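Local coordinates for protein glycerol dehydratase (Clostridium butyricum, PDB 1R9D) that probably dehydrates glycerol without vitamin B12, as a glycyl radical enzyme of the pyruvate formate-lyase family, at residues L71-L76 with N220-K225; A449-A454 with K500-A505; I181-E186 with N528-G533. All blocks are in the same frame, centred on the assembly; numbering follows the deposited sequence.

Contact 1: residues L71-L76 with N220-K225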
# COMPACT_ATOMS: atom_id res chain seq x y z
N LEU A 71 6.71 -31.54 30.13
CA LEU A 71 5.29 -31.89 30.21
C LEU A 71 4.57 -30.98 29.22
O LEU A 71 3.56 -31.36 28.62
CB LEU A 71 4.74 -31.66 31.62
CG LEU A 71 5.13 -32.65 32.73
CD1 LEU A 71 4.54 -32.19 34.05
CD2 LEU A 71 4.61 -34.05 32.38
N ILE A 72 5.09 -29.77 29.06
CA ILE A 72 4.53 -28.78 28.13
C ILE A 72 5.55 -28.67 27.00
O ILE A 72 6.70 -28.32 27.24
CB ILE A 72 4.36 -27.40 28.82
CG1 ILE A 72 3.31 -27.50 29.93
CG2 ILE A 72 3.97 -26.35 27.78
CD1 ILE A 72 1.89 -27.79 29.44
N VAL A 73 5.13 -28.96 25.78
CA VAL A 73 6.05 -28.92 24.65
C VAL A 73 5.88 -27.75 23.68
O VAL A 73 4.81 -27.15 23.60
CB VAL A 73 5.99 -30.24 23.84
CG1 VAL A 73 6.43 -31.40 24.73
CG2 VAL A 73 4.58 -30.48 23.33
N GLY A 74 6.94 -27.47 22.93
CA GLY A 74 6.94 -26.39 21.97
C GLY A 74 8.20 -25.57 22.16
O GLY A 74 8.29 -24.77 23.10
N SER A 75 9.19 -25.78 21.30
CA SER A 75 10.46 -25.07 21.37
C SER A 75 10.73 -24.34 20.07
O SER A 75 10.62 -24.93 18.99
CB SER A 75 11.60 -26.05 21.65
OG SER A 75 11.43 -26.69 22.91
N LEU A 76 11.10 -23.07 20.18
CA LEU A 76 11.37 -22.23 19.02
C LEU A 76 12.77 -22.41 18.44
O LEU A 76 13.02 -22.05 17.29
CB LEU A 76 11.15 -20.76 19.37
CG LEU A 76 9.80 -20.38 19.98
CD1 LEU A 76 9.68 -18.86 20.02
CD2 LEU A 76 8.67 -20.97 19.15
N ASN A 220 0.17 -30.40 15.38
CA ASN A 220 0.12 -31.80 14.99
C ASN A 220 1.50 -32.41 14.81
O ASN A 220 1.68 -33.61 14.98
CB ASN A 220 -0.72 -31.96 13.72
CG ASN A 220 -2.20 -32.00 14.01
OD1 ASN A 220 -3.02 -31.57 13.19
ND2 ASN A 220 -2.56 -32.53 15.17
N ARG A 221 2.48 -31.58 14.45
CA ARG A 221 3.84 -32.06 14.28
C ARG A 221 4.40 -32.50 15.63
O ARG A 221 5.20 -33.44 15.71
CB ARG A 221 4.73 -30.98 13.67
CG ARG A 221 4.40 -30.65 12.21
CD ARG A 221 5.37 -29.62 11.65
NE ARG A 221 6.74 -30.12 11.64
CZ ARG A 221 7.82 -29.33 11.60
NH1 ARG A 221 7.68 -28.01 11.57
NH2 ARG A 221 9.03 -29.87 11.60
N TYR A 222 4.00 -31.81 16.70
CA TYR A 222 4.47 -32.17 18.04
C TYR A 222 3.76 -33.42 18.52
O TYR A 222 4.34 -34.23 19.25
CB TYR A 222 4.24 -31.03 19.04
CG TYR A 222 5.31 -29.97 19.01
CD1 TYR A 222 5.21 -28.88 18.15
CD2 TYR A 222 6.46 -30.09 19.80
CE1 TYR A 222 6.22 -27.93 18.07
CE2 TYR A 222 7.48 -29.14 19.72
CZ TYR A 222 7.35 -28.07 18.86
OH TYR A 222 8.36 -27.14 18.76
N ALA A 223 2.51 -33.58 18.12
CA ALA A 223 1.74 -34.76 18.51
C ALA A 223 2.42 -36.00 17.94
O ALA A 223 2.54 -37.02 18.62
CB ALA A 223 0.31 -34.65 17.99
N LYS A 224 2.88 -35.90 16.70
CA LYS A 224 3.56 -37.00 16.03
C LYS A 224 4.94 -37.22 16.63
O LYS A 224 5.38 -38.36 16.81
CB LYS A 224 3.69 -36.71 14.53
CG LYS A 224 4.45 -37.79 13.78
CD LYS A 224 4.83 -37.34 12.38
CE LYS A 224 5.74 -38.36 11.71
NZ LYS A 224 6.29 -37.87 10.41
N LYS A 225 5.63 -36.12 16.93
CA LYS A 225 6.97 -36.19 17.52
C LYS A 225 6.91 -36.92 18.86
O LYS A 225 7.76 -37.75 19.16
CB LYS A 225 7.51 -34.78 17.74
CG LYS A 225 8.96 -34.71 18.16
CD LYS A 225 9.88 -34.97 16.99
CE LYS A 225 11.33 -34.70 17.35
NZ LYS A 225 12.22 -34.80 16.17
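A tyrosine reaching out of helix 197-230 makes this contact: Y222 brings its ring obliquely against V73 and G74 and its phenol oxygen to the backbone of S75, in the loop between helices 47-61 and 92-97. Successive atoms along the ring meet successive residues of the loop. Nearest the helix, Y222 CD2 lies 4.0 Å from V73 CG2, the valine and the tyrosine pointing past one another from the two sides. Farther out, Y222 CZ packs 3.6 Å from G74 CA. G74, at phi 132°, brings its bare CA against the ring, where the CE2-CZ part packs obliquely on it. At the tip, S75 N donates a hydrogen bond to Y222 OH over 3.0 Å, bent moderately at 156°. Y222 CG stands anti to its own carbonyl carbon (chi1 -83°), which directs the ring off the helix and across to the loop. The hydroxyl is also hydrogen-bonded to Y218 OH one helical turn earlier, and the two tyrosine rings meet edge-to-face, so the phenol is gripped at its oxygen from both the loop and its own helix. Two side chains of helix 260-277 bind the loop carbonyls: Q265 NE2 bonds to V73 O and W268 NE1 to G74 O. This is the packing of an irregular segment between helices, with buried backbone polar groups satisfied by side chains, inside the largely helical pyruvate formate-lyase-like part of the chain.

Contact 2: residues A449-A454 with K500-A505; sequences AFFNLA and KHMCCA
A449 opens the contact with its methyl, CB, which lies 3.8 Å from M502 SD and almost as near to M502 CG, so the small side chain sits against the middle of the methionine. F450 turns the other way, its CB directed away from helix 484-516. At F451 the strand faces the helix again, and F451 CD1 approaches M502 SD at 3.7 Å. The sulfur is 5.0 Å from the centroid of the F451 ring and 72° off the ring normal, an oblique Met-aromatic contact. With F451 CG anti to the backbone N (chi1 -172°), the CD1 corner of the ring, together with CB, is brought to the sulfur, and the bend of M502 at chi3 (71°) brings its methyl, CE, to 4.0 Å from F451 CD1. M502 thus wedges its sulfur between two residues spaced two apart on the strand, and no hydrogen bond joins the segments. N452 then ends the strand as N-cap of helix 453-461, its OD1 taking a hydrogen bond from R455 N, while its ND2 reaches T652. Around this apolar joint, the strand is held by backbone bonds of A449 and F451 to strand 543-551 and of F450 to T153. F451 also packs on M495, F498 and V499, so helix 484-516 lies against one side of the sheet, with P548 of strand 543-551 touching both A449 and M502.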
# COMPACT_ATOMS: atom_id res chain seq x y z
N ALA A 449 9.77 4.34 21.74
CA ALA A 449 10.99 5.14 21.78
C ALA A 449 11.44 5.48 23.19
O ALA A 449 10.67 5.37 24.14
CB ALA A 449 10.78 6.43 21.00
N PHE A 450 12.71 5.87 23.31
CA PHE A 450 13.28 6.31 24.59
C PHE A 450 13.77 7.72 24.29
O PHE A 450 14.41 7.96 23.26
CB PHE A 450 14.45 5.43 25.05
CG PHE A 450 14.03 4.10 25.61
CD1 PHE A 450 14.30 2.93 24.92
CD2 PHE A 450 13.38 4.03 26.84
CE1 PHE A 450 13.92 1.69 25.44
CE2 PHE A 450 13.00 2.80 27.37
CZ PHE A 450 13.27 1.63 26.67
N PHE A 451 13.46 8.65 25.18
CA PHE A 451 13.82 10.06 25.01
C PHE A 451 14.65 10.53 26.21
O PHE A 451 14.25 10.36 27.35
CB PHE A 451 12.52 10.87 24.93
CG PHE A 451 12.71 12.31 24.57
CD1 PHE A 451 12.60 12.73 23.24
CD2 PHE A 451 12.95 13.26 25.56
CE1 PHE A 451 12.73 14.08 22.91
CE2 PHE A 451 13.08 14.61 25.23
CZ PHE A 451 12.97 15.02 23.91
N ASN A 452 15.81 11.12 25.93
CA ASN A 452 16.72 11.58 26.98
C ASN A 452 16.37 12.98 27.47
O ASN A 452 16.73 13.98 26.85
CB ASN A 452 18.17 11.57 26.46
CG ASN A 452 19.19 11.79 27.56
OD1 ASN A 452 18.91 12.46 28.56
ND2 ASN A 452 20.38 11.24 27.38
N LEU A 453 15.67 13.05 28.60
CA LEU A 453 15.27 14.33 29.18
C LEU A 453 16.47 15.18 29.60
O LEU A 453 16.43 16.41 29.50
CB LEU A 453 14.36 14.10 30.38
CG LEU A 453 13.05 13.36 30.14
CD1 LEU A 453 12.43 13.02 31.50
CD2 LEU A 453 12.10 14.21 29.30
N ALA A 454 17.52 14.53 30.08
CA ALA A 454 18.72 15.24 30.52
C ALA A 454 19.40 16.01 29.39
O ALA A 454 19.96 17.09 29.60
CB ALA A 454 19.71 14.26 31.17
N LYS A 500 8.71 16.42 18.63
CA LYS A 500 8.03 16.44 17.34
C LYS A 500 8.67 15.43 16.38
O LYS A 500 7.98 14.63 15.74
CB LYS A 500 8.09 17.83 16.71
CG LYS A 500 7.30 17.94 15.41
CD LYS A 500 7.99 18.80 14.37
CE LYS A 500 8.19 20.23 14.85
NZ LYS A 500 8.85 21.06 13.79
N HIS A 501 9.99 15.46 16.27
CA HIS A 501 10.66 14.54 15.36
C HIS A 501 10.66 13.09 15.81
O HIS A 501 10.68 12.18 14.97
CB HIS A 501 12.08 15.04 15.06
CG HIS A 501 12.09 16.26 14.18
ND1 HIS A 501 11.71 16.21 12.86
CD2 HIS A 501 12.34 17.56 14.46
CE1 HIS A 501 11.72 17.44 12.36
NE2 HIS A 501 12.10 18.27 13.31
N MET A 502 10.62 12.85 17.11
CA MET A 502 10.57 11.49 17.63
C MET A 502 9.22 10.89 17.24
O MET A 502 9.14 9.74 16.79
CB MET A 502 10.72 11.49 19.16
CG MET A 502 10.37 10.15 19.81
SD MET A 502 10.54 10.15 21.61
CE MET A 502 9.15 11.19 22.08
N CYS A 503 8.15 11.66 17.42
CA CYS A 503 6.82 11.16 17.09
C CYS A 503 6.64 10.98 15.59
O CYS A 503 5.99 10.02 15.15
CB CYS A 503 5.76 12.08 17.69
SG CYS A 503 5.74 11.98 19.50
N CYS A 504 7.22 11.87 14.80
CA CYS A 504 7.12 11.76 13.35
C CYS A 504 7.88 10.51 12.90
O CYS A 504 7.40 9.77 12.04
CB CYS A 504 7.70 13.00 12.66
SG CYS A 504 6.71 14.50 12.93
N ALA A 505 9.06 10.27 13.48
CA ALA A 505 9.86 9.10 13.14
C ALA A 505 9.07 7.83 13.47
O ALA A 505 9.05 6.88 12.67
CB ALA A 505 11.18 9.11 13.92

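Contact 3: residues I181-E186 with N528-G533; sequences INEAKE and NCIGKG
I530 of helix 529-532 packs against E183 and A184 of helix 169-190: its CG2 meets both residues, its CD1 meets E183. I530 CD1 comes to 3.7 Å from E183 OE1 and I530 CG2 to 3.9 Å from E183 CG, so both the aliphatic part of the glutamate and its carboxylate end touch the isoleucine. Beside it, A184 CA is 4.2 Å from I530 CG2, where the helix backbone itself forms the surface. No hydrogen bond links the segments. A chi1 of 172° throws E183 CG to the far side from its own N, and the chain runs extended beyond it, which carries the carboxylate out to I530 CD1. That carboxylate has its polar partner outside the pair: K171 NZ forms a salt bridge with E183 OE1, probably steadying the side chain over the isoleucine methyl. The short helix that carries I530 closes in a Schellman motif with G533, of positive phi (68°), as the C-prime residue. On another side of helix 169-190, I181 touches C212 of helix 197-230, and A184, besides meeting I530, touches I209, so the short helix 529-532 and the long helix 197-230 both rest on helix 169-190.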
# COMPACT_ATOMS: atom_id res chain seq x y z
N ILE A 181 -10.82 -19.74 12.77
CA ILE A 181 -10.99 -19.98 11.34
C ILE A 181 -12.46 -19.84 10.97
O ILE A 181 -12.81 -19.20 9.98
CB ILE A 181 -10.51 -21.39 10.94
CG1 ILE A 181 -9.00 -21.50 11.14
CG2 ILE A 181 -10.88 -21.69 9.48
CD1 ILE A 181 -8.43 -22.88 10.86
N ASN A 182 -13.34 -20.42 11.78
CA ASN A 182 -14.77 -20.34 11.49
C ASN A 182 -15.32 -18.93 11.59
O ASN A 182 -16.25 -18.57 10.86
CB ASN A 182 -15.56 -21.29 12.40
CG ASN A 182 -15.31 -22.75 12.07
OD1 ASN A 182 -15.06 -23.10 10.91
ND2 ASN A 182 -15.37 -23.61 13.08
N GLU A 183 -14.76 -18.12 12.48
CA GLU A 183 -15.22 -16.74 12.62
C GLU A 183 -14.78 -15.96 11.38
O GLU A 183 -15.50 -15.10 10.88
CB GLU A 183 -14.64 -16.09 13.87
CG GLU A 183 -14.93 -14.60 13.97
CD GLU A 183 -14.72 -14.04 15.36
OE1 GLU A 183 -13.69 -14.36 15.98
OE2 GLU A 183 -15.60 -13.28 15.83
N ALA A 184 -13.59 -16.28 10.88
CA ALA A 184 -13.07 -15.63 9.68
C ALA A 184 -13.93 -16.02 8.48
O ALA A 184 -14.25 -15.18 7.63
CB ALA A 184 -11.62 -16.04 9.44
N LYS A 185 -14.30 -17.29 8.40
CA LYS A 185 -15.13 -17.76 7.29
C LYS A 185 -16.53 -17.15 7.34
O LYS A 185 -17.11 -16.84 6.30
CB LYS A 185 -15.23 -19.29 7.30
CG LYS A 185 -13.96 -19.99 6.83
CD LYS A 185 -14.13 -21.50 6.80
CE LYS A 185 -12.89 -22.18 6.25
NZ LYS A 185 -13.02 -23.67 6.26
N GLU A 186 -17.07 -16.97 8.55
CA GLU A 186 -18.39 -16.37 8.69
C GLU A 186 -18.37 -14.91 8.26
O GLU A 186 -19.32 -14.43 7.64
CB GLU A 186 -18.87 -16.46 10.15
CG GLU A 186 -19.00 -17.88 10.69
CD GLU A 186 -19.50 -17.91 12.12
OE1 GLU A 186 -19.06 -17.08 12.93
OE2 GLU A 186 -20.34 -18.79 12.44
N ASN A 528 -12.01 -6.70 16.78
CA ASN A 528 -12.40 -5.90 15.65
C ASN A 528 -11.57 -6.19 14.41
O ASN A 528 -12.02 -5.91 13.31
CB ASN A 528 -12.37 -4.41 16.01
CG ASN A 528 -13.28 -4.08 17.19
OD1 ASN A 528 -13.84 -4.97 17.83
ND2 ASN A 528 -13.42 -2.79 17.47
N CYS A 529 -10.38 -6.77 14.56
CA CYS A 529 -9.57 -7.06 13.37
C CYS A 529 -10.35 -7.93 12.38
O CYS A 529 -10.49 -7.57 11.21
CB CYS A 529 -8.25 -7.74 13.74
SG CYS A 529 -7.01 -6.58 14.41
N ILE A 530 -10.87 -9.07 12.84
CA ILE A 530 -11.64 -9.94 11.95
C ILE A 530 -12.92 -9.23 11.52
O ILE A 530 -13.27 -9.22 10.34
CB ILE A 530 -12.02 -11.27 12.65
CG1 ILE A 530 -10.77 -12.12 12.87
CG2 ILE A 530 -13.04 -12.04 11.80
CD1 ILE A 530 -11.04 -13.42 13.61
N GLY A 531 -13.60 -8.61 12.48
CA GLY A 531 -14.83 -7.90 12.19
C GLY A 531 -14.66 -6.74 11.23
O GLY A 531 -15.54 -6.46 10.41
N LYS A 532 -13.53 -6.04 11.32
CA LYS A 532 -13.25 -4.90 10.45
C LYS A 532 -12.54 -5.35 9.18
O LYS A 532 -12.44 -4.58 8.22
CB LYS A 532 -12.37 -3.88 11.18
CG LYS A 532 -12.98 -3.30 12.44
CD LYS A 532 -14.16 -2.40 12.14
CE LYS A 532 -14.69 -1.75 13.42
NZ LYS A 532 -15.85 -0.86 13.15
N GLY A 533 -12.04 -6.58 9.18
CA GLY A 533 -11.33 -7.09 8.03
C GLY A 533 -10.00 -6.39 7.79
O GLY A 533 -9.59 -6.22 6.64

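In the fold
Every touching residue of contacts 1 and 2 is buried, whereas contact 3 lies nearer the surface, with E183 partly exposed and its carboxylate paired with K171, outside the two segments. Contact 2 is the most central, its centre about 18 Å from the centre of the chain, against about 27 Å for contact 1 and 29 Å for contact 3. Contact 1 alone has a hydrogen bond between its segments; contact 2 relies on sulfur and aromatic packing, contact 3 on an isoleucine against a glutamate side chain, carboxylate oxygen included. Contacts 1 and 3 use the consecutive helices 197-230 and 169-190, while contact 2 joins a sheet strand to helix 484-516 on the opposite side of the chain's centre from contact 1.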